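Local coordinates for 4'-phospho-dehydrooxetanocin synthase (Bacillus megaterium, PDB 5UL3), which catalyses the oxidative ring contraction of dAMP to an oxetane aldehyde in oxetanocin A biosynthesis, using cobalamin, a [4Fe-4S] cluster and S-adenosylmethionine, at residues R49-G54 / E113-P118; I392-A397 / A426-I431; F476-K481 / T550-M555; N692-M697 / S730-W735. All blocks are in the same frame, centred on the assembly; numbering follows the deposited sequence.

In the fold
The four contacts follow one another along the chain without overlap. Contact 1 joins edge strand 49-53 of the N-terminal antiparallel sheet to the end of helix 109-115, just before strand 119-124 of the cobalamin-binding Rossmann fold. Contact 2 lies in the partial barrel of the radical domain, between strand 393-398 and the approach to its parallel neighbour 432-436. Contact 3 ties the loop after barrel strand 470-473 to helix 551-563. Contact 4 closes the end of the modelled chain onto helix 683-709. Contacts 1 and 4, centres 66 Å apart, lie on opposite sides of the chain's centre; contacts 2 and 3 lie nearer the cofactors, so successive parts of a multidomain chain surround them.

Contact 1. Residues R49-G54 / E113-P118; sequences RILVSG and EHLELP
The flat guanidinium of R49 meets L115 with its edge: NH1 gives a bent hydrogen bond of 3.3 Å to L115 O, which lies almost in the guanidinium plane. Seen from the acceptor, the nitrogen stands well above the carbonyl plane, 69° out of it. E116 N lies near the same edge, while NE is held by Y112 OH one helical turn earlier, so two groups from this part of the chain fix the rotation of the cation. Arginine suits the place because its long arm, extended from CG to NE, spans from the sheet to a helix end, where L115 O otherwise takes a weak bond from L117 N within its own segment.

Beyond the arginine the contact is aliphatic. L51, buried, turns its CD2 against L115 CD2 at 3.8 Å, the two side chains crossing obliquely, and the same methyl meets L117 CD1 at 4.1 Å. S53 presents a small hydroxyl whose OG lies 4.1 Å from L117 CD1 and makes a weak hydrogen bond to R148 O. Between L115 and L117 the chain bends in an inverse gamma turn centred on E116, which lets both face the strand. L84 of helix 83-88 also touches both leucines. The arrangement is that of a helix end packed on one face of an antiparallel sheet, here at its edge strand, probably in the N-terminal domain of unknown function.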
loop_
_atom_site.group_PDB
_atom_site.type_symbol
_atom_site.label_atom_id
_atom_site.label_comp_id
_atom_site.label_asym_id
_atom_site.label_seq_id
_atom_site.Cartn_x
_atom_site.Cartn_y
_atom_site.Cartn_z
ATOM N N ARG A 49 17.899 36.822 8.500
ATOM C CA ARG A 49 17.536 35.557 7.876
ATOM C C ARG A 49 16.108 35.199 8.256
ATOM O O ARG A 49 15.526 35.771 9.182
ATOM C CB ARG A 49 18.518 34.435 8.251
ATOM C CG ARG A 49 18.506 34.014 9.705
ATOM C CD ARG A 49 19.555 32.930 9.955
ATOM N NE ARG A 49 19.184 32.026 11.044
ATOM C CZ ARG A 49 18.535 30.871 10.880
ATOM N NH1 ARG A 49 18.248 30.118 11.935
ATOM N NH2 ARG A 49 18.172 30.464 9.667
ATOM N N ILE A 50 15.527 34.274 7.489
ATOM C CA ILE A 50 14.184 33.788 7.761
ATOM C C ILE A 50 14.214 32.266 7.788
ATOM O O ILE A 50 15.111 31.624 7.239
ATOM C CB ILE A 50 13.132 34.273 6.740
ATOM C CG1 ILE A 50 13.437 33.733 5.348
ATOM C CG2 ILE A 50 13.039 35.790 6.724
ATOM C CD1 ILE A 50 12.196 33.557 4.517
ATOM N N LEU A 51 13.204 31.706 8.447
ATOM C CA LEU A 51 12.997 30.268 8.571
ATOM C C LEU A 51 11.500 30.023 8.469
ATOM O O LEU A 51 10.719 30.706 9.140
ATOM C CB LEU A 51 13.536 29.754 9.918
ATOM C CG LEU A 51 13.127 28.335 10.345
ATOM C CD1 LEU A 51 13.702 27.314 9.404
ATOM C CD2 LEU A 51 13.558 28.058 11.775
ATOM N N VAL A 52 11.089 29.058 7.643
ATOM C CA VAL A 52 9.710 28.587 7.627
ATOM C C VAL A 52 9.715 27.168 8.195
ATOM O O VAL A 52 10.552 26.343 7.807
ATOM C CB VAL A 52 9.094 28.608 6.217
ATOM C CG1 VAL A 52 7.708 27.951 6.231
ATOM C CG2 VAL A 52 8.970 30.051 5.728
ATOM N N SER A 53 8.801 26.900 9.111
ATOM C CA SER A 53 8.609 25.532 9.609
ATOM C C SER A 53 7.119 25.347 9.845
ATOM O O SER A 53 6.310 26.216 9.508
ATOM C CB SER A 53 9.449 25.290 10.874
ATOM O OG SER A 53 9.416 23.905 11.233
ATOM N N GLY A 54 6.739 24.225 10.470
ATOM C CA GLY A 54 5.327 23.899 10.575
ATOM C C GLY A 54 4.833 23.399 9.220
ATOM O O GLY A 54 5.595 23.280 8.270
ATOM N N GLU A 113 19.219 29.498 19.076
ATOM C CA GLU A 113 19.711 28.130 18.996
ATOM C C GLU A 113 18.589 27.167 18.635
ATOM O O GLU A 113 18.795 26.237 17.848
ATOM C CB GLU A 113 20.365 27.735 20.326
ATOM C CG GLU A 113 21.494 28.681 20.754
ATOM C CD GLU A 113 21.867 28.565 22.239
ATOM O OE1 GLU A 113 21.746 27.460 22.817
ATOM O OE2 GLU A 113 22.282 29.591 22.829
ATOM N N HIS A 114 17.387 27.378 19.196
ATOM C CA HIS A 114 16.259 26.522 18.847
ATOM C C HIS A 114 15.903 26.653 17.372
ATOM O O HIS A 114 15.380 25.706 16.779
ATOM C CB HIS A 114 15.042 26.841 19.724
ATOM C CG HIS A 114 15.191 26.396 21.154
ATOM N ND1 HIS A 114 14.632 25.229 21.629
ATOM C CD2 HIS A 114 15.844 26.953 22.201
ATOM C CE1 HIS A 114 14.930 25.089 22.911
ATOM N NE2 HIS A 114 15.667 26.120 23.279
ATOM N N LEU A 115 16.198 27.804 16.755
ATOM C CA LEU A 115 15.842 28.026 15.360
ATOM C C LEU A 115 16.889 27.512 14.386
ATOM O O LEU A 115 16.658 27.565 13.174
ATOM C CB LEU A 115 15.606 29.513 15.094
ATOM C CG LEU A 115 14.379 30.067 15.807
ATOM C CD1 LEU A 115 14.281 31.574 15.564
ATOM C CD2 LEU A 115 13.142 29.339 15.285
ATOM N N GLU A 116 18.030 27.031 14.885
ATOM C CA GLU A 116 19.052 26.414 14.046
ATOM C C GLU A 116 18.698 24.939 13.861
ATOM O O GLU A 116 19.279 24.038 14.465
ATOM C CB GLU A 116 20.433 26.604 14.666
ATOM C CG GLU A 116 20.850 28.074 14.732
ATOM C CD GLU A 116 22.337 28.271 14.991
ATOM O OE1 GLU A 116 22.905 29.263 14.475
ATOM O OE2 GLU A 116 22.940 27.442 15.704
ATOM N N LEU A 117 17.688 24.714 13.021
ATOM C CA LEU A 117 17.174 23.363 12.818
ATOM C C LEU A 117 18.175 22.519 12.030
ATOM O O LEU A 117 18.772 23.000 11.055
ATOM C CB LEU A 117 15.832 23.409 12.078
ATOM C CG LEU A 117 14.683 24.158 12.755
ATOM C CD1 LEU A 117 13.403 23.964 11.947
ATOM C CD2 LEU A 117 14.491 23.651 14.165
ATOM N N PRO A 118 18.366 21.255 12.402
ATOM C CA PRO A 118 19.147 20.353 11.554
ATOM C C PRO A 118 18.386 20.061 10.274
ATOM O O PRO A 118 17.186 20.324 10.155
ATOM C CB PRO A 118 19.307 19.091 12.406
ATOM C CG PRO A 118 18.115 19.101 13.295
ATOM C CD PRO A 118 17.773 20.559 13.561
#

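Contact 2. Residues I392-A397 / A426-I431; sequences IKFDFA and AGADRI
F394 and A428 form the single bridge between strand 393-398 of the partial TIM barrel and the chain returning from helix 410-426, part of a beta-alpha-beta crossover. A Schellman motif ends that helix at G427, whose positive phi suits glycine; a CB there would also clash with I392 O. F394 N then bonds G427 O at 2.9 Å, and D429 N bonds F394 O at 2.8 Å.

The F394 ring lies with one face over A428 CA, which sits above its centre, and turns an edge to A426 O. Two residues on, the F396 ring carries I431 CG1 over one face, offset toward the rim and 3.9 Å from the centroid, a CH-pi contact. A428 CB, small enough to fit, touches both rings.

On the polar side D395 lies alongside both D429 and R430, pointing the same way as each. Its carboxylate plane is 51° from that of D429 and nearly perpendicular, at 86°, to the R430 guanidinium. The like charges come within 3.8 Å, D395 OD1 to D429 OD2, a repulsion probably eased by H357, which bonds D429 OD2. D395 OD1 also accepts from R430 N at 3.0 Å, met from above the carboxylate plane.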
loop_
_atom_site.group_PDB
_atom_site.type_symbol
_atom_site.label_atom_id
_atom_site.label_comp_id
_atom_site.label_asym_id
_atom_site.label_seq_id
_atom_site.Cartn_x
_atom_site.Cartn_y
_atom_site.Cartn_z
ATOM N N ILE A 392 -15.927 12.245 -4.621
ATOM C CA ILE A 392 -14.642 11.578 -4.778
ATOM C C ILE A 392 -14.882 10.082 -4.915
ATOM O O ILE A 392 -15.979 9.583 -4.681
ATOM C CB ILE A 392 -13.679 11.849 -3.605
ATOM C CG1 ILE A 392 -14.112 11.053 -2.374
ATOM C CG2 ILE A 392 -13.580 13.356 -3.296
ATOM C CD1 ILE A 392 -12.963 10.804 -1.408
ATOM N N LYS A 393 -13.835 9.370 -5.314
ATOM C CA LYS A 393 -13.815 7.918 -5.225
ATOM C C LYS A 393 -12.646 7.488 -4.346
ATOM O O LYS A 393 -11.607 8.156 -4.307
ATOM C CB LYS A 393 -13.722 7.296 -6.611
ATOM C CG LYS A 393 -14.944 7.661 -7.445
ATOM C CD LYS A 393 -15.114 6.778 -8.651
ATOM C CE LYS A 393 -16.490 6.977 -9.277
ATOM N NZ LYS A 393 -17.589 6.391 -8.456
ATOM N N PHE A 394 -12.813 6.384 -3.612
ATOM C CA PHE A 394 -11.689 5.931 -2.806
ATOM C C PHE A 394 -11.702 4.412 -2.698
ATOM O O PHE A 394 -12.761 3.776 -2.724
ATOM C CB PHE A 394 -11.663 6.612 -1.415
ATOM C CG PHE A 394 -12.843 6.300 -0.512
ATOM C CD1 PHE A 394 -14.038 6.993 -0.640
ATOM C CD2 PHE A 394 -12.722 5.370 0.524
ATOM C CE1 PHE A 394 -15.124 6.744 0.214
ATOM C CE2 PHE A 394 -13.801 5.110 1.394
ATOM C CZ PHE A 394 -15.002 5.807 1.237
ATOM N N ASP A 395 -10.505 3.838 -2.636
ATOM C CA ASP A 395 -10.306 2.401 -2.501
ATOM C C ASP A 395 -9.748 2.084 -1.115
ATOM O O ASP A 395 -8.963 2.859 -0.572
ATOM C CB ASP A 395 -9.320 1.887 -3.553
ATOM C CG ASP A 395 -9.810 2.097 -4.998
ATOM O OD1 ASP A 395 -10.941 2.587 -5.219
ATOM O OD2 ASP A 395 -9.028 1.786 -5.908
ATOM N N PHE A 396 -10.111 0.924 -0.562
ATOM C CA PHE A 396 -9.490 0.460 0.679
ATOM C C PHE A 396 -9.616 -1.054 0.751
ATOM O O PHE A 396 -10.275 -1.673 -0.082
ATOM C CB PHE A 396 -10.094 1.125 1.918
ATOM C CG PHE A 396 -11.574 0.853 2.131
ATOM C CD1 PHE A 396 -11.993 -0.240 2.870
ATOM C CD2 PHE A 396 -12.536 1.741 1.654
ATOM C CE1 PHE A 396 -13.360 -0.472 3.096
ATOM C CE2 PHE A 396 -13.893 1.528 1.885
ATOM C CZ PHE A 396 -14.305 0.425 2.608
ATOM N N ALA A 397 -8.969 -1.644 1.759
ATOM C CA ALA A 397 -8.979 -3.085 1.969
ATOM C C ALA A 397 -9.738 -3.427 3.249
ATOM O O ALA A 397 -9.796 -2.626 4.183
ATOM C CB ALA A 397 -7.558 -3.643 2.070
ATOM N N ALA A 426 -20.442 7.499 -0.185
ATOM C CA ALA A 426 -19.385 8.501 -0.144
ATOM C C ALA A 426 -18.311 8.288 -1.205
ATOM O O ALA A 426 -17.386 9.104 -1.289
ATOM C CB ALA A 426 -18.740 8.520 1.242
ATOM N N GLY A 427 -18.372 7.203 -1.975
ATOM C CA GLY A 427 -17.409 7.012 -3.041
ATOM C C GLY A 427 -16.529 5.782 -2.993
ATOM O O GLY A 427 -15.609 5.660 -3.814
ATOM N N ALA A 428 -16.783 4.861 -2.059
ATOM C CA ALA A 428 -16.038 3.606 -2.044
ATOM C C ALA A 428 -16.160 2.937 -3.408
ATOM O O ALA A 428 -17.261 2.759 -3.929
ATOM C CB ALA A 428 -16.564 2.686 -0.941
ATOM N N ASP A 429 -15.015 2.597 -3.995
ATOM C CA ASP A 429 -14.963 2.198 -5.401
ATOM C C ASP A 429 -14.442 0.778 -5.557
ATOM O O ASP A 429 -15.232 -0.171 -5.554
ATOM C CB ASP A 429 -14.093 3.188 -6.173
ATOM C CG ASP A 429 -14.085 2.920 -7.667
ATOM O OD1 ASP A 429 -15.049 2.311 -8.173
ATOM O OD2 ASP A 429 -13.096 3.291 -8.312
ATOM N N ARG A 430 -13.124 0.607 -5.719
ATOM C CA ARG A 430 -12.527 -0.721 -5.844
ATOM C C ARG A 430 -12.038 -1.149 -4.460
ATOM O O ARG A 430 -10.974 -0.719 -4.008
ATOM C CB ARG A 430 -11.404 -0.728 -6.873
ATOM C CG ARG A 430 -11.942 -1.009 -8.281
ATOM C CD ARG A 430 -10.885 -0.937 -9.359
ATOM N NE ARG A 430 -10.738 0.429 -9.814
ATOM C CZ ARG A 430 -11.335 0.934 -10.888
ATOM N NH1 ARG A 430 -11.140 2.205 -11.198
ATOM N NH2 ARG A 430 -12.108 0.173 -11.654
ATOM N N ILE A 431 -12.819 -2.005 -3.787
ATOM C CA ILE A 431 -12.495 -2.476 -2.437
ATOM C C ILE A 431 -11.875 -3.868 -2.538
ATOM O O ILE A 431 -12.358 -4.731 -3.297
ATOM C CB ILE A 431 -13.749 -2.476 -1.525
ATOM C CG1 ILE A 431 -14.076 -1.095 -0.937
ATOM C CG2 ILE A 431 -13.575 -3.411 -0.335
ATOM C CD1 ILE A 431 -13.497 0.120 -1.629
HETATM O O HOH W 1 -17.731 11.590 -2.441
#

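Contact 3. Residues F476-K481 / T550-M555; sequences FDQLMK and TPYSRM
Y552 holds its CG anti to the backbone N (chi1 -161°), from where the ring extends to the loop, while D477 holds CG between its backbone N and carbonyl carbon (chi1 71°), on the side where the phenol arrives. The two side chains cross at about a right angle, with the carboxylate and ring planes 66° apart. Y552 OH donates to D477 OD2 in a very short bond of 2.5 Å, and OD2 lies near the ring plane, at its edge. The same hydroxyl accepts from L479 N at 3.0 Å, in a fairly straight bond. Tyrosine fits because one buried oxygen can serve as donor and acceptor at once; D477 OD1, meanwhile, pairs with R445 and Q442, which probably favours the charged carboxylate.

L479 meets the tyrosine tip to tip, CG 3.9 Å from Y552 CZ, and places CD1 over one ring face, offset toward the rim. CD1 also packs on M555 CB at 3.8 Å. A type I turn, D477 to M480, brings carboxylate and amide to the one phenol. T550 is the N-cap, its OG1 accepting from S553 N. Q478, whose NE2 bonds M544 O, stands about 7 Å from the side chain of E545, which binds S-adenosylmethionine. The contact thus joins an N-capped helix to the loop after the last strand of a partial TIM barrel, beside a radical SAM active site.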
loop_
_atom_site.group_PDB
_atom_site.type_symbol
_atom_site.label_atom_id
_atom_site.label_comp_id
_atom_site.label_asym_id
_atom_site.label_seq_id
_atom_site.Cartn_x
_atom_site.Cartn_y
_atom_site.Cartn_z
ATOM N N PHE A 476 -2.736 -22.301 -3.670
ATOM C CA PHE A 476 -1.791 -23.327 -3.245
ATOM C C PHE A 476 -1.060 -22.900 -1.977
ATOM O O PHE A 476 -0.634 -21.749 -1.853
ATOM C CB PHE A 476 -0.769 -23.591 -4.354
ATOM C CG PHE A 476 -1.380 -24.020 -5.666
ATOM C CD1 PHE A 476 -1.828 -25.327 -5.843
ATOM C CD2 PHE A 476 -1.467 -23.136 -6.732
ATOM C CE1 PHE A 476 -2.368 -25.737 -7.048
ATOM C CE2 PHE A 476 -2.017 -23.542 -7.950
ATOM C CZ PHE A 476 -2.461 -24.847 -8.109
ATOM N N ASP A 477 -0.905 -23.824 -1.024
ATOM C CA ASP A 477 -0.006 -23.557 0.091
ATOM C C ASP A 477 0.733 -24.839 0.448
ATOM O O ASP A 477 0.227 -25.945 0.239
ATOM C CB ASP A 477 -0.721 -22.974 1.324
ATOM C CG ASP A 477 -1.602 -23.984 2.051
ATOM O OD1 ASP A 477 -2.596 -24.440 1.458
ATOM O OD2 ASP A 477 -1.329 -24.264 3.249
ATOM N N GLN A 478 1.940 -24.664 0.989
ATOM C CA GLN A 478 2.915 -25.744 1.049
ATOM C C GLN A 478 2.519 -26.843 2.026
ATOM O O GLN A 478 2.959 -27.985 1.861
ATOM C CB GLN A 478 4.293 -25.178 1.413
ATOM C CG GLN A 478 4.966 -24.371 0.290
ATOM C CD GLN A 478 4.561 -22.897 0.254
ATOM O OE1 GLN A 478 3.637 -22.466 0.950
ATOM N NE2 GLN A 478 5.274 -22.121 -0.550
ATOM N N LEU A 479 1.689 -26.544 3.018
ATOM C CA LEU A 479 1.302 -27.565 3.984
ATOM C C LEU A 479 0.047 -28.323 3.578
ATOM O O LEU A 479 -0.401 -29.192 4.335
ATOM C CB LEU A 479 1.108 -26.935 5.371
ATOM C CG LEU A 479 2.377 -26.266 5.907
ATOM C CD1 LEU A 479 2.179 -25.672 7.298
ATOM C CD2 LEU A 479 3.529 -27.268 5.904
ATOM N N MET A 480 -0.517 -28.038 2.404
ATOM C CA MET A 480 -1.725 -28.719 1.956
ATOM C C MET A 480 -1.416 -30.170 1.602
ATOM O O MET A 480 -0.474 -30.452 0.856
ATOM C CB MET A 480 -2.317 -28.022 0.729
ATOM C CG MET A 480 -3.675 -28.595 0.278
ATOM S SD MET A 480 -4.178 -27.925 -1.326
ATOM C CE MET A 480 -4.369 -26.170 -0.916
ATOM N N LYS A 481 -2.234 -31.079 2.114
ATOM C CA LYS A 481 -2.093 -32.509 1.863
ATOM C C LYS A 481 -3.290 -32.982 1.055
ATOM O O LYS A 481 -4.438 -32.805 1.480
ATOM C CB LYS A 481 -1.980 -33.282 3.178
ATOM C CG LYS A 481 -0.657 -33.061 3.889
ATOM C CD LYS A 481 -0.487 -33.977 5.095
ATOM C CE LYS A 481 0.912 -33.833 5.670
ATOM N NZ LYS A 481 1.100 -34.676 6.882
ATOM N N THR A 550 6.528 -15.058 10.131
ATOM C CA THR A 550 5.129 -15.436 10.076
ATOM C C THR A 550 4.868 -16.704 10.881
ATOM O O THR A 550 5.709 -17.606 10.920
ATOM C CB THR A 550 4.694 -15.701 8.634
ATOM O OG1 THR A 550 5.583 -16.661 8.037
ATOM C CG2 THR A 550 4.677 -14.397 7.832
ATOM N N PRO A 551 3.680 -16.798 11.485
ATOM C CA PRO A 551 3.239 -18.092 12.027
ATOM C C PRO A 551 3.325 -19.214 11.016
ATOM O O PRO A 551 3.665 -20.346 11.384
ATOM C CB PRO A 551 1.785 -17.807 12.441
ATOM C CG PRO A 551 1.767 -16.361 12.765
ATOM C CD PRO A 551 2.693 -15.737 11.735
ATOM N N TYR A 552 3.030 -18.936 9.743
ATOM C CA TYR A 552 3.079 -20.000 8.743
ATOM C C TYR A 552 4.497 -20.534 8.559
ATOM O O TYR A 552 4.689 -21.744 8.383
ATOM C CB TYR A 552 2.508 -19.514 7.410
ATOM C CG TYR A 552 2.093 -20.644 6.476
ATOM C CD1 TYR A 552 3.012 -21.228 5.609
ATOM C CD2 TYR A 552 0.783 -21.120 6.462
ATOM C CE1 TYR A 552 2.646 -22.263 4.747
ATOM C CE2 TYR A 552 0.408 -22.159 5.613
ATOM C CZ TYR A 552 1.344 -22.720 4.759
ATOM O OH TYR A 552 1.005 -23.747 3.911
ATOM N N SER A 553 5.509 -19.658 8.584
ATOM C CA SER A 553 6.881 -20.149 8.477
ATOM C C SER A 553 7.219 -21.053 9.656
ATOM O O SER A 553 7.873 -22.090 9.488
ATOM C CB SER A 553 7.884 -18.993 8.386
ATOM O OG SER A 553 7.950 -18.230 9.586
ATOM N N ARG A 554 6.743 -20.706 10.848
ATOM C CA ARG A 554 7.000 -21.569 11.998
ATOM C C ARG A 554 6.208 -22.870 11.919
ATOM O O ARG A 554 6.694 -23.913 12.377
ATOM C CB ARG A 554 6.702 -20.815 13.290
ATOM C CG ARG A 554 7.549 -19.553 13.423
ATOM C CD ARG A 554 7.488 -18.939 14.812
ATOM N NE ARG A 554 6.175 -18.392 15.135
ATOM C CZ ARG A 554 5.766 -17.169 14.805
ATOM N NH1 ARG A 554 6.559 -16.349 14.118
ATOM N NH2 ARG A 554 4.554 -16.764 15.163
ATOM N N MET A 555 5.004 -22.839 11.336
ATOM C CA MET A 555 4.272 -24.078 11.073
ATOM C C MET A 555 5.048 -24.975 10.125
ATOM O O MET A 555 5.079 -26.202 10.296
ATOM C CB MET A 555 2.891 -23.768 10.490
ATOM C CG MET A 555 1.963 -23.046 11.443
ATOM S SD MET A 555 0.617 -22.153 10.610
ATOM C CE MET A 555 -0.177 -23.444 9.659
#

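Contact 4. Residues N692-M697 / S730-W735; sequences NWQLIM and SDMGNW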
loop_
_atom_site.group_PDB
_atom_site.type_symbol
_atom_site.label_atom_id
_atom_site.label_comp_id
_atom_site.label_asym_id
_atom_site.label_seq_id
_atom_site.Cartn_x
_atom_site.Cartn_y
_atom_site.Cartn_z
ATOM N N ASN A 692 -1.938 -30.133 -23.405
ATOM C CA ASN A 692 -3.228 -30.384 -24.033
ATOM C C ASN A 692 -4.180 -29.223 -23.793
ATOM O O ASN A 692 -4.865 -28.763 -24.711
ATOM C CB ASN A 692 -3.821 -31.687 -23.496
ATOM C CG ASN A 692 -4.678 -32.394 -24.517
ATOM O OD1 ASN A 692 -5.834 -32.735 -24.251
ATOM N ND2 ASN A 692 -4.122 -32.605 -25.703
ATOM N N TRP A 693 -4.239 -28.740 -22.552
ATOM C CA TRP A 693 -5.104 -27.611 -22.243
ATOM C C TRP A 693 -4.661 -26.351 -22.977
ATOM O O TRP A 693 -5.494 -25.516 -23.338
ATOM C CB TRP A 693 -5.114 -27.369 -20.735
ATOM C CG TRP A 693 -6.233 -26.502 -20.308
ATOM C CD1 TRP A 693 -6.166 -25.176 -19.951
ATOM C CD2 TRP A 693 -7.606 -26.879 -20.205
ATOM N NE1 TRP A 693 -7.422 -24.720 -19.618
ATOM C CE2 TRP A 693 -8.319 -25.746 -19.760
ATOM C CE3 TRP A 693 -8.303 -28.071 -20.436
ATOM C CZ2 TRP A 693 -9.691 -25.768 -19.554
ATOM C CZ3 TRP A 693 -9.662 -28.093 -20.228
ATOM C CH2 TRP A 693 -10.347 -26.949 -19.786
ATOM N N GLN A 694 -3.358 -26.203 -23.208
ATOM C CA GLN A 694 -2.836 -25.032 -23.901
ATOM C C GLN A 694 -3.419 -24.886 -25.304
ATOM O O GLN A 694 -3.445 -23.775 -25.841
ATOM C CB GLN A 694 -1.310 -25.104 -23.957
ATOM C CG GLN A 694 -0.647 -23.903 -24.631
ATOM C CD GLN A 694 0.864 -23.975 -24.617
ATOM O OE1 GLN A 694 1.453 -24.915 -25.147
ATOM N NE2 GLN A 694 1.506 -22.977 -24.010
ATOM N N LEU A 695 -3.902 -25.981 -25.903
ATOM C CA LEU A 695 -4.588 -25.878 -27.189
ATOM C C LEU A 695 -5.826 -24.990 -27.103
ATOM O O LEU A 695 -6.246 -24.410 -28.111
ATOM C CB LEU A 695 -4.973 -27.276 -27.685
ATOM C CG LEU A 695 -3.795 -28.208 -27.960
ATOM C CD1 LEU A 695 -4.322 -29.620 -28.220
ATOM C CD2 LEU A 695 -2.992 -27.704 -29.161
ATOM N N ILE A 696 -6.426 -24.863 -25.917
ATOM C CA ILE A 696 -7.558 -23.952 -25.781
ATOM C C ILE A 696 -7.074 -22.510 -25.769
ATOM O O ILE A 696 -7.705 -21.627 -26.357
ATOM C CB ILE A 696 -8.379 -24.277 -24.522
ATOM C CG1 ILE A 696 -8.772 -25.755 -24.515
ATOM C CG2 ILE A 696 -9.624 -23.408 -24.479
ATOM C CD1 ILE A 696 -9.352 -26.184 -23.206
ATOM N N MET A 697 -5.948 -22.246 -25.105
ATOM C CA MET A 697 -5.361 -20.912 -25.181
ATOM C C MET A 697 -4.972 -20.565 -26.614
ATOM O O MET A 697 -5.113 -19.413 -27.044
ATOM C CB MET A 697 -4.145 -20.816 -24.261
ATOM C CG MET A 697 -3.574 -19.421 -24.135
ATOM S SD MET A 697 -4.675 -18.340 -23.185
ATOM C CE MET A 697 -3.798 -16.809 -23.470
ATOM N N SER A 730 5.063 -20.112 -31.668
ATOM C CA SER A 730 6.270 -20.907 -31.857
ATOM C C SER A 730 6.723 -21.590 -30.571
ATOM O O SER A 730 7.448 -22.587 -30.639
ATOM C CB SER A 730 7.402 -20.037 -32.408
ATOM O OG SER A 730 8.252 -19.603 -31.367
ATOM N N ASP A 731 6.312 -21.088 -29.408
ATOM C CA ASP A 731 6.708 -21.675 -28.133
ATOM C C ASP A 731 5.715 -22.694 -27.596
ATOM O O ASP A 731 5.907 -23.177 -26.473
ATOM C CB ASP A 731 6.907 -20.576 -27.080
ATOM C CG ASP A 731 8.127 -19.730 -27.353
ATOM O OD1 ASP A 731 9.018 -20.205 -28.086
ATOM O OD2 ASP A 731 8.202 -18.596 -26.842
ATOM N N MET A 732 4.668 -23.035 -28.348
ATOM C CA MET A 732 3.646 -23.941 -27.828
ATOM C C MET A 732 4.253 -25.270 -27.397
ATOM O O MET A 732 5.095 -25.842 -28.093
ATOM C CB MET A 732 2.569 -24.204 -28.874
ATOM C CG MET A 732 1.635 -23.046 -29.102
ATOM S SD MET A 732 0.281 -23.469 -30.192
ATOM C CE MET A 732 -0.492 -24.817 -29.315
ATOM N N GLY A 733 3.800 -25.771 -26.249
ATOM C CA GLY A 733 4.274 -27.038 -25.718
ATOM C C GLY A 733 5.686 -27.029 -25.181
ATOM O O GLY A 733 6.131 -28.052 -24.644
ATOM N N ASN A 734 6.412 -25.926 -25.329
ATOM C CA ASN A 734 7.705 -25.722 -24.690
ATOM C C ASN A 734 7.490 -25.138 -23.299
ATOM O O ASN A 734 6.750 -24.160 -23.139
ATOM C CB ASN A 734 8.561 -24.779 -25.535
ATOM C CG ASN A 734 9.800 -25.444 -26.086
ATOM O OD1 ASN A 734 10.067 -26.613 -25.810
ATOM N ND2 ASN A 734 10.570 -24.698 -26.872
ATOM N N TRP A 735 8.126 -25.733 -22.295
ATOM C CA TRP A 735 7.943 -25.297 -20.920
ATOM C C TRP A 735 9.299 -25.065 -20.257
ATOM O O TRP A 735 10.276 -25.762 -20.543
ATOM C CB TRP A 735 7.103 -26.315 -20.126
ATOM C CG TRP A 735 5.711 -26.541 -20.696
ATOM C CD1 TRP A 735 5.282 -27.624 -21.412
ATOM C CD2 TRP A 735 4.580 -25.656 -20.599
ATOM N NE1 TRP A 735 3.954 -27.474 -21.756
ATOM C CE2 TRP A 735 3.504 -26.272 -21.274
ATOM C CE3 TRP A 735 4.377 -24.400 -20.008
ATOM C CZ2 TRP A 735 2.244 -25.677 -21.377
ATOM C CZ3 TRP A 735 3.122 -23.815 -20.106
ATOM C CH2 TRP A 735 2.074 -24.448 -20.792
HETATM O O HOH W 2 4.480 -22.713 -24.039
#
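M732 CE meets L695 CD2 at 3.8 Å, the two side chains crossing at about a right angle where the chain, having left helix 720-730, makes a type II turn from D731 to N734. The methionine is bent at its last torsion (chi3 59°), which brings CE to the leucine methyl.

G733 follows at a positive phi that favours glycine. Its N-H points at Q694 OE1, 2.7 Å away, and lies in the plane of the amide carbonyl. Q694 can reach this far because CG is anti to its backbone N (chi1 -178°) and the chain stays extended to CD. The carbonyl oxygens of D731 and N734 take the two protons of water 2, which accepts from Q694 NE2 at 3.0 Å.

W735 and Q694 approach tip to tip. NE2 lies 3.6 Å from W735 CH2, and the amide and indole planes are only 15° apart. The indole N-H is bound by T691 OG1, on the same helix 683-709, while M599 and S603 of helix 588-617 touch the tryptophan.

Both ends of the buried amide have a hydrogen-bond partner, the oxygen directly in the turn and the nitrogen through a water that bridges two of its carbonyls. This probably fixes which way round the amide sits, and ties the end of the modelled chain to the helix bundle by a direct bond and a water bridge, with the leucine-methionine contact beside them.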